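Local structure of oxidoreductase, short chain dehydrogenase/reductase family protein (Collinsella aerofaciens, 5FYD) at residues A137-S142 against E182-G187. The protein catalyses the NADPH-dependent reduction of the 7-oxo group of 7-oxolithocholate to ursodeoxycholate, working as a homodimer. Numbering follows the deposited sequence.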
loop_
_atom_site.group_PDB
_atom_site.type_symbol
_atom_site.label_atom_id
_atom_site.label_comp_id
_atom_site.label_asym_id
_atom_site.label_seq_id
_atom_site.Cartn_x
_atom_site.Cartn_y
_atom_site.Cartn_z
ATOM N N ALA A 137 4.597 -31.599 -2.811
ATOM C CA ALA A 137 5.484 -30.451 -2.888
ATOM C C ALA A 137 4.991 -29.301 -2.056
ATOM O O ALA A 137 3.781 -29.084 -1.939
ATOM C CB ALA A 137 5.639 -30.028 -4.321
ATOM N N VAL A 138 5.924 -28.567 -1.460
ATOM C CA VAL A 138 5.606 -27.364 -0.725
ATOM C C VAL A 138 6.540 -26.266 -1.201
ATOM O O VAL A 138 7.755 -26.477 -1.262
ATOM C CB VAL A 138 5.818 -27.531 0.790
ATOM C CG1 VAL A 138 5.508 -26.211 1.532
ATOM C CG2 VAL A 138 4.959 -28.663 1.325
ATOM N N ILE A 139 5.986 -25.106 -1.531
ATOM C CA ILE A 139 6.794 -23.890 -1.737
ATOM C C ILE A 139 6.239 -22.841 -0.822
ATOM O O ILE A 139 5.124 -22.399 -1.015
ATOM C CB ILE A 139 6.751 -23.376 -3.195
ATOM C CG1 ILE A 139 7.318 -24.432 -4.151
ATOM C CG2 ILE A 139 7.512 -22.041 -3.317
ATOM C CD1 ILE A 139 7.125 -24.081 -5.619
ATOM N N ASN A 140 6.999 -22.457 0.190
ATOM C CA ASN A 140 6.569 -21.400 1.077
ATOM C C ASN A 140 7.266 -20.104 0.711
ATOM O O ASN A 140 8.377 -20.099 0.192
ATOM C CB ASN A 140 6.829 -21.754 2.533
ATOM C CG ASN A 140 6.003 -22.912 2.994
ATOM O OD1 ASN A 140 4.844 -23.068 2.599
ATOM N ND2 ASN A 140 6.588 -23.751 3.846
ATOM N N VAL A 141 6.593 -18.997 0.985
ATOM C CA VAL A 141 7.065 -17.677 0.594
ATOM C C VAL A 141 7.608 -16.921 1.797
ATOM O O VAL A 141 6.915 -16.739 2.803
ATOM C CB VAL A 141 5.922 -16.908 -0.077
ATOM C CG1 VAL A 141 6.368 -15.504 -0.478
ATOM C CG2 VAL A 141 5.427 -17.697 -1.272
ATOM N N SER A 142 8.868 -16.519 1.707
ATOM C CA SER A 142 9.461 -15.594 2.666
ATOM C C SER A 142 9.735 -14.223 2.038
ATOM O O SER A 142 9.322 -13.926 0.895
ATOM C CB SER A 142 10.715 -16.221 3.277
ATOM O OG SER A 142 11.155 -15.482 4.404
ATOM N N GLU A 182 10.653 -26.255 -0.890
ATOM C CA GLU A 182 11.462 -25.084 -1.209
ATOM C C GLU A 182 10.897 -23.875 -0.493
ATOM O O GLU A 182 9.688 -23.775 -0.301
ATOM C CB GLU A 182 11.452 -24.836 -2.710
ATOM C CG GLU A 182 12.366 -23.722 -3.218
ATOM C CD GLU A 182 11.993 -23.298 -4.628
ATOM O OE1 GLU A 182 11.621 -24.177 -5.451
ATOM O OE2 GLU A 182 12.016 -22.083 -4.891
ATOM N N VAL A 183 11.774 -22.985 -0.079
ATOM C CA VAL A 183 11.364 -21.624 0.271
ATOM C C VAL A 183 11.882 -20.646 -0.763
ATOM O O VAL A 183 13.053 -20.694 -1.153
ATOM C CB VAL A 183 11.754 -21.212 1.704
ATOM C CG1 VAL A 183 13.219 -21.480 2.040
ATOM C CG2 VAL A 183 11.384 -19.745 1.982
ATOM N N ILE A 184 10.999 -19.757 -1.206
ATOM C CA ILE A 184 11.368 -18.684 -2.121
ATOM C C ILE A 184 11.223 -17.379 -1.347
ATOM O O ILE A 184 10.152 -17.088 -0.816
ATOM C CB ILE A 184 10.553 -18.684 -3.427
ATOM C CG1 ILE A 184 11.066 -17.568 -4.360
ATOM C CG2 ILE A 184 9.045 -18.531 -3.215
ATOM C CD1 ILE A 184 11.803 -18.059 -5.562
ATOM N N THR A 185 12.294 -16.597 -1.321
ATOM C CA THR A 185 12.356 -15.349 -0.582
ATOM C C THR A 185 12.212 -14.173 -1.556
ATOM O O THR A 185 13.019 -14.021 -2.483
ATOM C CB THR A 185 13.674 -15.271 0.205
ATOM O OG1 THR A 185 13.677 -16.296 1.220
ATOM C CG2 THR A 185 13.834 -13.931 0.845
ATOM N N LEU A 186 11.178 -13.357 -1.349
ATOM C CA LEU A 186 10.824 -12.291 -2.283
ATOM C C LEU A 186 11.349 -10.966 -1.796
ATOM O O LEU A 186 11.442 -10.732 -0.602
ATOM C CB LEU A 186 9.321 -12.179 -2.405
ATOM C CG LEU A 186 8.581 -13.475 -2.749
ATOM C CD1 LEU A 186 7.105 -13.178 -2.995
ATOM C CD2 LEU A 186 9.227 -14.179 -3.917
ATOM N N GLY A 187 11.661 -10.089 -2.734
ATOM C CA GLY A 187 11.946 -8.717 -2.422
ATOM C C GLY A 187 10.718 -7.924 -2.821
ATOM O O GLY A 187 9.586 -8.392 -2.737
#
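Asn140 is held through both its backbone N and its backbone O by the neighbouring strand: its N donates to Glu182 O, and its O accepts from Ile184 N at 3.0 Å, the latter bond close to straight. The same alternation runs from Glu182 N on Val138 O, through Ser142 N on Ile184 O, to Leu186 N on Ser142 O. Five bonds whose partners step by two residues along each strand establish parallel pairing, and strand directions 26° apart agree with it. At the last bond, Leu186 N sits above the Ser142 carbonyl plane, 50° out of it and off the lone pairs.

Apolar contacts gather on the face of Ile139, Val141 and Ile184. Ile184 turns CG1 anti to its backbone N (chi1 -177°), leaving CG2 to lie alongside Ile139 CG2 at 3.8 Å. Farther on, Val141 CG1 meets Leu186 CD1 at 3.5 Å, the two side chains crossing at a slant.

On the other face, Ser142 CB packs 3.8 Å from Val183 CG2 and 3.6 Å from Thr185 OG1. Helix 154-173 covers this side through Leu164, and Ser142 OG bonds to Lys160 O.

Lys160 NZ also bonds to Val141 O, tying the pair to the lysine thought to lower the catalytic tyrosine's pKa. These are neighbouring strands, the fifth and sixth of the seven-stranded parallel Rossmann-fold sheet of short-chain dehydrogenases, joined by a right-handed beta-alpha-beta crossover through helix 154-173.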